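Leucine aminopeptidase 1, chloroplastic (Solanum lycopersicum, PDB 5D8N) removes N-terminal amino acids, preferably leucine, from peptides as a magnesium-dependent M17 metalloaminopeptidase that assembles into a homohexamer. Local coordinates at residues T228-A240 with T273-K285. The protein carries 1 engineered substitution. Sequence-based numbering, arbitrary orientation. Where two conformers were deposited one is given.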
ATOM      1  N   THR A 228      -3.232  10.022  32.428  1.00 19.07           N
ATOM      2  CA  THR A 228      -1.824  10.263  32.212  1.00 19.93           C
ATOM      3  C   THR A 228      -1.017   9.417  33.178  1.00 19.50           C
ATOM      4  O   THR A 228      -1.584   8.749  34.025  1.00 20.71           O
ATOM      5  CB  THR A 228      -1.512  11.729  32.520  1.00 22.60           C
ATOM      6  OG1 THR A 228      -1.894  12.006  33.865  1.00 20.50           O
ATOM      7  CG2 THR A 228      -2.297  12.656  31.584  1.00 23.42           C
ATOM      8  N   PRO A 229       0.306   9.390  33.014  1.00 18.81           N
ATOM      9  CA  PRO A 229       1.124   8.668  33.974  1.00 19.76           C
ATOM     10  C   PRO A 229       1.012   9.175  35.410  1.00 20.08           C
ATOM     11  O   PRO A 229       0.890   8.376  36.337  1.00 22.18           O
ATOM     12  CB  PRO A 229       2.548   8.838  33.420  1.00 20.41           C
ATOM     13  CG  PRO A 229       2.355   8.967  31.950  1.00 21.45           C
ATOM     14  CD  PRO A 229       1.075   9.770  31.809  1.00 21.68           C
ATOM     15  N   ALA A 230       0.903  10.485  35.579  1.00 21.34           N
ATOM     16  CA  ALA A 230       0.692  11.082  36.897  1.00 24.09           C
ATOM     17  C   ALA A 230      -0.650  10.677  37.493  1.00 22.94           C
ATOM     18  O   ALA A 230      -0.703  10.220  38.632  1.00 22.71           O
ATOM     19  CB  ALA A 230       0.746  12.603  36.811  1.00 26.51           C
ATOM     20  N   VAL A 231      -1.686  10.613  36.656  1.00 22.60           N
ATOM     21  CA  VAL A 231      -2.984  10.106  37.113  1.00 21.72           C
ATOM     22  C   VAL A 231      -2.999   8.619  37.428  1.00 20.95           C
ATOM     23  O   VAL A 231      -3.512   8.188  38.476  1.00 19.14           O
ATOM     24  CB  VAL A 231      -4.118  10.426  36.123  1.00 23.17           C
ATOM     25  CG1 VAL A 231      -5.426   9.749  36.539  1.00 21.65           C
ATOM     26  CG2 VAL A 231      -4.319  11.932  36.090  1.00 26.21           C
ATOM     27  N   LEU A 232      -2.290   7.840  36.622  1.00 21.72           N
ATOM     28  CA  LEU A 232      -2.127   6.425  36.955  1.00 21.25           C
ATOM     29  C   LEU A 232      -1.416   6.247  38.306  1.00 20.95           C
ATOM     30  O   LEU A 232      -1.787   5.401  39.121  1.00 21.96           O
ATOM     31  CB  LEU A 232      -1.356   5.712  35.857  1.00 21.89           C
ATOM     32  CG  LEU A 232      -1.408   4.191  35.863  1.00 24.78           C
ATOM     33  CD1 LEU A 232      -2.851   3.733  35.731  1.00 26.96           C
ATOM     34  CD2 LEU A 232      -0.626   3.615  34.682  1.00 26.38           C
ATOM     35  N   ALA A 233      -0.380   7.040  38.551  1.00 22.69           N
ATOM     36  CA  ALA A 233       0.300   6.975  39.851  1.00 24.23           C
ATOM     37  C   ALA A 233      -0.623   7.349  41.006  1.00 24.00           C
ATOM     38  O   ALA A 233      -0.578   6.720  42.067  1.00 22.09           O
ATOM     39  CB  ALA A 233       1.513   7.881  39.868  1.00 24.05           C
ATOM     40  N   GLU A 234      -1.490   8.335  40.788  1.00 25.04           N
ATOM     41  CA  GLU A 234      -2.475   8.704  41.810  1.00 26.04           C
ATOM     42  C   GLU A 234      -3.478   7.591  42.081  1.00 24.20           C
ATOM     43  O   GLU A 234      -3.853   7.363  43.229  1.00 23.75           O
ATOM     44  CB  GLU A 234      -3.256   9.973  41.450  1.00 29.96           C
ATOM     45  CG  GLU A 234      -2.438  11.248  41.539  1.00 46.83           C
ATOM     46  CD  GLU A 234      -1.877  11.551  42.926  1.00 54.39           C
ATOM     47  OE1 GLU A 234      -2.541  11.205  43.940  1.00 48.96           O
ATOM     48  OE2 GLU A 234      -0.740  12.091  42.962  1.00 55.15           O
ATOM     49  N   GLU A 235      -3.891   6.878  41.041  1.00 22.02           N
ATOM     50  CA  GLU A 235      -4.748   5.728  41.238  1.00 22.56           C
ATOM     51  C   GLU A 235      -4.037   4.689  42.112  1.00 21.35           C
ATOM     52  O   GLU A 235      -4.656   4.019  42.942  1.00 20.66           O
ATOM     53  CB  GLU A 235      -5.208   5.105  39.911  1.00 24.30           C
ATOM     54  CG  GLU A 235      -6.092   6.012  39.059  1.00 27.14           C
ATOM     55  CD  GLU A 235      -7.515   6.203  39.572  1.00 31.74           C
ATOM     56  OE1 GLU A 235      -8.038   5.392  40.371  1.00 33.61           O
ATOM     57  OE2 GLU A 235      -8.118   7.212  39.165  1.00 36.66           O
ATOM     58  N   ALA A 236      -2.765   4.460  41.847  1.00 21.52           N
ATOM     59  CA  ALA A 236      -2.009   3.520  42.678  1.00 21.32           C
ATOM     60  C   ALA A 236      -1.968   3.970  44.136  1.00 21.94           C
ATOM     61  O   ALA A 236      -2.130   3.166  45.055  1.00 22.85           O
ATOM     62  CB  ALA A 236      -0.600   3.333  42.137  1.00 20.44           C
ATOM     63  N   LYS A 237      -1.732   5.256  44.345  1.00 22.51           N
ATOM     64  CA  LYS A 237      -1.707   5.805  45.699  1.00 24.97           C
ATOM     65  C   LYS A 237      -3.041   5.684  46.420  1.00 24.92           C
ATOM     66  O   LYS A 237      -3.080   5.464  47.638  1.00 24.33           O
ATOM     67  CB  LYS A 237      -1.273   7.274  45.655  1.00 27.21           C
ATOM     68  CG  LYS A 237       0.215   7.409  45.409  1.00 31.85           C
ATOM     69  CD  LYS A 237       0.682   8.825  45.709  1.00 41.32           C
ATOM     70  CE  LYS A 237       0.709   9.720  44.499  1.00 54.51           C
ATOM     71  NZ  LYS A 237       1.115  11.093  44.909  1.00 68.59           N
ATOM     72  N   LYS A 238      -4.124   5.779  45.658  0.52 23.32           N
ATOM     73  CA  LYS A 238      -5.468   5.688  46.204  0.52 23.49           C
ATOM     74  C   LYS A 238      -5.714   4.273  46.710  0.52 23.24           C
ATOM     75  O   LYS A 238      -6.331   4.068  47.758  0.52 23.06           O
ATOM     76  CB  LYS A 238      -6.491   6.048  45.122  0.52 24.91           C
ATOM     77  CG  LYS A 238      -7.952   5.938  45.524  0.52 28.77           C
ATOM     78  CD  LYS A 238      -8.873   6.256  44.348  0.52 31.04           C
ATOM     79  CE  LYS A 238     -10.296   5.763  44.570  0.52 31.39           C
ATOM     80  NZ  LYS A 238     -11.170   6.302  43.489  0.52 34.13           N
ATOM     81  N   ILE A 239      -5.235   3.286  45.962  1.00 22.52           N
ATOM     82  CA  ILE A 239      -5.371   1.903  46.398  1.00 23.05           C
ATOM     83  C   ILE A 239      -4.603   1.744  47.705  1.00 23.61           C
ATOM     84  O   ILE A 239      -5.101   1.154  48.642  1.00 24.72           O
ATOM     85  CB  ILE A 239      -4.840   0.917  45.347  1.00 25.87           C
ATOM     86  CG1 ILE A 239      -5.779   0.906  44.122  1.00 24.31           C
ATOM     87  CG2 ILE A 239      -4.724  -0.480  45.940  1.00 26.44           C
ATOM     88  CD1 ILE A 239      -5.161   0.262  42.907  1.00 28.14           C
ATOM     89  N   ALA A 240      -3.385   2.256  47.769  1.00 22.91           N
ATOM     90  CA  ALA A 240      -2.560   2.063  48.965  1.00 25.28           C
ATOM     91  C   ALA A 240      -3.195   2.777  50.158  1.00 26.37           C
ATOM     92  O   ALA A 240      -3.167   2.267  51.264  1.00 27.71           O
ATOM     93  CB  ALA A 240      -1.150   2.603  48.743  1.00 22.33           C
ATOM     94  N   THR A 273       7.346  15.448  27.323  1.00 27.59           N
ATOM     95  CA  THR A 273       7.786  16.403  28.338  1.00 31.16           C
ATOM     96  C   THR A 273       6.608  17.004  29.113  1.00 30.31           C
ATOM     97  O   THR A 273       6.782  17.518  30.214  1.00 34.31           O
ATOM     98  CB  THR A 273       8.579  17.547  27.692  1.00 34.00           C
ATOM     99  OG1 THR A 273       7.768  18.176  26.691  1.00 29.05           O
ATOM    100  CG2 THR A 273       9.890  17.016  27.059  1.00 37.98           C
ATOM    101  N   GLU A 274       5.412  16.962  28.548  1.00 29.06           N
ATOM    102  CA  GLU A 274       4.277  17.630  29.175  1.00 31.74           C
ATOM    103  C   GLU A 274       3.634  16.725  30.233  1.00 32.80           C
ATOM    104  O   GLU A 274       3.050  17.213  31.194  1.00 31.74           O
ATOM    105  CB  GLU A 274       3.248  18.015  28.123  1.00 34.29           C
ATOM    106  CG  GLU A 274       2.107  18.877  28.647  1.00 41.28           C
ATOM    107  CD  GLU A 274       2.532  20.275  29.104  1.00 45.13           C
ATOM    108  OE1 GLU A 274       3.730  20.646  29.023  1.00 43.29           O
ATOM    109  OE2 GLU A 274       1.648  21.015  29.591  1.00 49.59           O
ATOM    110  N   ASN A 275       3.632  15.420  29.973  1.00 29.80           N
ATOM    111  CA  ASN A 275       3.118  14.425  30.917  1.00 28.36           C
ATOM    112  C   ASN A 275       4.250  13.492  31.361  1.00 26.01           C
ATOM    113  O   ASN A 275       4.464  12.417  30.794  1.00 25.56           O
ATOM    114  CB  ASN A 275       1.987  13.595  30.282  1.00 28.74           C
ATOM    115  CG  ASN A 275       0.775  14.430  29.927  1.00 28.64           C
ATOM    116  OD1 ASN A 275       0.273  14.382  28.805  1.00 34.67           O
ATOM    117  ND2 ASN A 275       0.264  15.163  30.892  1.00 27.49           N
ATOM    118  N   PRO A 276       4.983  13.898  32.400  1.00 28.30           N
ATOM    119  CA  PRO A 276       6.145  13.138  32.864  1.00 28.29           C
ATOM    120  C   PRO A 276       5.815  11.701  33.246  1.00 25.35           C
ATOM    121  O   PRO A 276       4.706  11.423  33.710  1.00 27.11           O
ATOM    122  CB  PRO A 276       6.609  13.917  34.109  1.00 28.31           C
ATOM    123  CG  PRO A 276       5.903  15.224  34.111  1.00 30.19           C
ATOM    124  CD  PRO A 276       4.709  15.099  33.213  1.00 31.60           C
ATOM    125  N   PRO A 277       6.837  10.847  33.290  1.00 24.47           N
ATOM    126  CA  PRO A 277       6.677   9.444  33.610  1.00 24.09           C
ATOM    127  C   PRO A 277       6.818   9.144  35.099  1.00 23.53           C
ATOM    128  O   PRO A 277       7.411   9.934  35.813  1.00 24.31           O
ATOM    129  CB  PRO A 277       7.863   8.809  32.916  1.00 24.72           C
ATOM    130  CG  PRO A 277       8.919   9.842  33.006  1.00 25.61           C
ATOM    131  CD  PRO A 277       8.219  11.164  32.893  1.00 27.32           C
ATOM    132  N   TYR A 278       6.133   8.108  35.567  1.00 21.20           N
ATOM    133  CA  TYR A 278       6.182   7.706  36.957  1.00 21.40           C
ATOM    134  C   TYR A 278       6.272   6.195  36.991  1.00 21.37           C
ATOM    135  O   TYR A 278       5.490   5.482  36.358  1.00 22.77           O
ATOM    136  CB  TYR A 278       4.941   8.173  37.728  1.00 21.92           C
ATOM    137  CG  TYR A 278       4.917   9.669  37.913  1.00 24.27           C
ATOM    138  CD1 TYR A 278       5.726  10.287  38.881  1.00 27.05           C
ATOM    139  CD2 TYR A 278       4.221  10.485  37.038  1.00 26.08           C
ATOM    140  CE1 TYR A 278       5.848  11.667  38.960  1.00 27.26           C
ATOM    141  CE2 TYR A 278       4.311  11.866  37.134  1.00 29.09           C
ATOM    142  CZ  TYR A 278       5.074  12.451  38.130  1.00 29.23           C
ATOM    143  OH  TYR A 278       5.203  13.820  38.173  1.00 33.56           O
ATOM    144  N   PHE A 279       7.159   5.708  37.845  1.00 20.99           N
ATOM    145  CA  PHE A 279       7.352   4.275  37.995  1.00 20.27           C
ATOM    146  C   PHE A 279       6.624   3.889  39.280  1.00 19.61           C
ATOM    147  O   PHE A 279       6.949   4.364  40.362  1.00 20.08           O
ATOM    148  CB  PHE A 279       8.856   3.975  38.040  1.00 19.92           C
ATOM    149  CG  PHE A 279       9.186   2.512  38.005  1.00 21.82           C
ATOM    150  CD1 PHE A 279       9.143   1.743  39.161  1.00 22.14           C
ATOM    151  CD2 PHE A 279       9.677   1.940  36.846  1.00 21.01           C
ATOM    152  CE1 PHE A 279       9.468   0.397  39.128  1.00 21.75           C
ATOM    153  CE2 PHE A 279      10.011   0.603  36.818  1.00 21.70           C
ATOM    154  CZ  PHE A 279       9.894  -0.178  37.948  1.00 20.12           C
ATOM    155  N   ILE A 280       5.633   3.029  39.135  1.00 19.29           N
ATOM    156  CA  ILE A 280       4.728   2.673  40.200  1.00 21.49           C
ATOM    157  C   ILE A 280       5.114   1.352  40.833  1.00 21.58           C
ATOM    158  O   ILE A 280       5.245   0.325  40.154  1.00 20.27           O
ATOM    159  CB  ILE A 280       3.293   2.559  39.654  1.00 21.92           C
ATOM    160  CG1 ILE A 280       2.821   3.907  39.119  1.00 20.91           C
ATOM    161  CG2 ILE A 280       2.362   2.077  40.746  1.00 24.01           C
ATOM    162  CD1 ILE A 280       1.593   3.801  38.241  1.00 24.13           C
ATOM    163  N   HIS A 281       5.301   1.388  42.149  1.00 23.03           N
ATOM    164  CA  HIS A 281       5.596   0.188  42.930  1.00 22.31           C
ATOM    165  C   HIS A 281       4.678   0.042  44.142  1.00 21.61           C
ATOM    166  O   HIS A 281       4.787   0.782  45.113  1.00 23.73           O
ATOM    167  CB  HIS A 281       7.062   0.194  43.362  1.00 21.86           C
ATOM    168  CG  HIS A 281       7.487  -1.044  44.083  1.00 23.21           C
ATOM    169  ND1 HIS A 281       8.613  -1.089  44.881  1.00 23.22           N
ATOM    170  CD2 HIS A 281       6.879  -2.251  44.222  1.00 24.24           C
ATOM    171  CE1 HIS A 281       8.743  -2.309  45.378  1.00 23.92           C
ATOM    172  NE2 HIS A 281       7.694  -3.029  45.014  1.00 22.66           N
ATOM    173  N   LEU A 282       3.731  -0.874  44.059  1.00 21.10           N
ATOM    174  CA  LEU A 282       2.894  -1.219  45.211  1.00 20.86           C
ATOM    175  C   LEU A 282       3.367  -2.546  45.758  1.00 20.94           C
ATOM    176  O   LEU A 282       3.848  -3.404  45.001  1.00 21.61           O
ATOM    177  CB  LEU A 282       1.438  -1.385  44.797  1.00 19.68           C
ATOM    178  CG  LEU A 282       0.726  -0.153  44.254  1.00 20.95           C
ATOM    179  CD1 LEU A 282      -0.623  -0.539  43.660  1.00 21.14           C
ATOM    180  CD2 LEU A 282       0.510   0.841  45.374  1.00 23.21           C
ATOM    181  N   CYS A 283       3.241  -2.705  47.069  1.00 22.39           N
ATOM    182  CA  CYS A 283       3.536  -3.976  47.721  1.00 23.51           C
ATOM    183  C   CYS A 283       2.433  -4.374  48.690  1.00 23.80           C
ATOM    184  O   CYS A 283       2.097  -3.607  49.601  1.00 24.57           O
ATOM    185  CB  CYS A 283       4.852  -3.904  48.490  1.00 26.65           C
ATOM    186  SG  CYS A 283       5.347  -5.528  49.150  1.00 31.52           S
ATOM    187  N   PHE A 284       1.856  -5.547  48.458  1.00 21.69           N
ATOM    188  CA  PHE A 284       0.873  -6.114  49.355  1.00 23.79           C
ATOM    189  C   PHE A 284       1.540  -7.126  50.265  1.00 24.94           C
ATOM    190  O   PHE A 284       2.240  -8.019  49.775  1.00 23.68           O
ATOM    191  CB  PHE A 284      -0.279  -6.801  48.606  1.00 24.60           C
ATOM    192  CG  PHE A 284      -1.122  -7.667  49.494  1.00 24.27           C
ATOM    193  CD1 PHE A 284      -2.157  -7.128  50.205  1.00 23.42           C
ATOM    194  CD2 PHE A 284      -0.781  -9.000  49.713  1.00 26.60           C
ATOM    195  CE1 PHE A 284      -2.853  -7.900  51.108  1.00 23.39           C
ATOM    196  CE2 PHE A 284      -1.458  -9.774  50.639  1.00 24.50           C
ATOM    197  CZ  PHE A 284      -2.500  -9.212  51.340  1.00 24.07           C
ATOM    198  N   LYS A 285       1.126  -7.102  51.533  1.00 26.99           N
ATOM    199  CA  LYS A 285       1.603  -8.037  52.557  1.00 31.54           C
ATOM    200  C   LYS A 285       0.724  -7.871  53.804  1.00 29.43           C
ATOM    201  O   LYS A 285       0.601  -6.737  54.264  1.00 28.60           O
ATOM    202  CB  LYS A 285       3.023  -7.539  52.885  1.00 39.43           C
ATOM    203  CG  LYS A 285       3.896  -8.320  53.837  1.00 52.71           C
ATOM    204  CD  LYS A 285       5.360  -7.910  53.702  1.00 66.84           C
ATOM    205  CE  LYS A 285       5.670  -6.428  53.925  1.00 75.73           C
ATOM    206  NZ  LYS A 285       6.035  -5.672  52.682  1.00 72.35           N
TER
HETATM  207  O   HOH W   1       2.121  12.426  33.650  1.00 20.04           O
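Ala-236 and Ile-280 meet where helix 229-240 lies on one face of the mixed eight-stranded sheet of the catalytic alpha/beta domain. The helix runs almost along strand 278-284: their axes differ by 17° in direction and approach to 8.4 Å. Three alanines on the helix, Ala-233, Ala-236 and Ala-240, point their methyls at the strand, where every second residue, Tyr-278, Ile-280 and Leu-282, faces them. Ile-280 sends its two branches to different helix residues. CG2, anti to the backbone N, reaches CB of Ala-236 at 3.5 Å, whereas the other branch carries CD1 to CG of Leu-232 at 3.8 Å, the two side chains crossing at about a right angle. Leu-333 of the neighbouring helix 327-342 touches both Leu-232 and Leu-282, so the contact continues into that helix. The Tyr-278 ring, with CG beside its own backbone N (chi1 -70°), meets the first turn obliquely, CE2 standing 3.7 Å from CB of Ala-230.

Thr-228 caps the helix start: its OG1 accepts from N of Val-231 at 3.1 Å with an N-H...O angle of 160°. The same side chain turns its methyl CG2 to Asn-275. A valine in its place would probably leave the Val-231 N-H at the helix start without its capping acceptor. No direct hydrogen bond joins the segments; instead one water accepts from N of Ala-230 (3.0 Å to the water oxygen) and donates to O of Pro-276 at 2.8 Å.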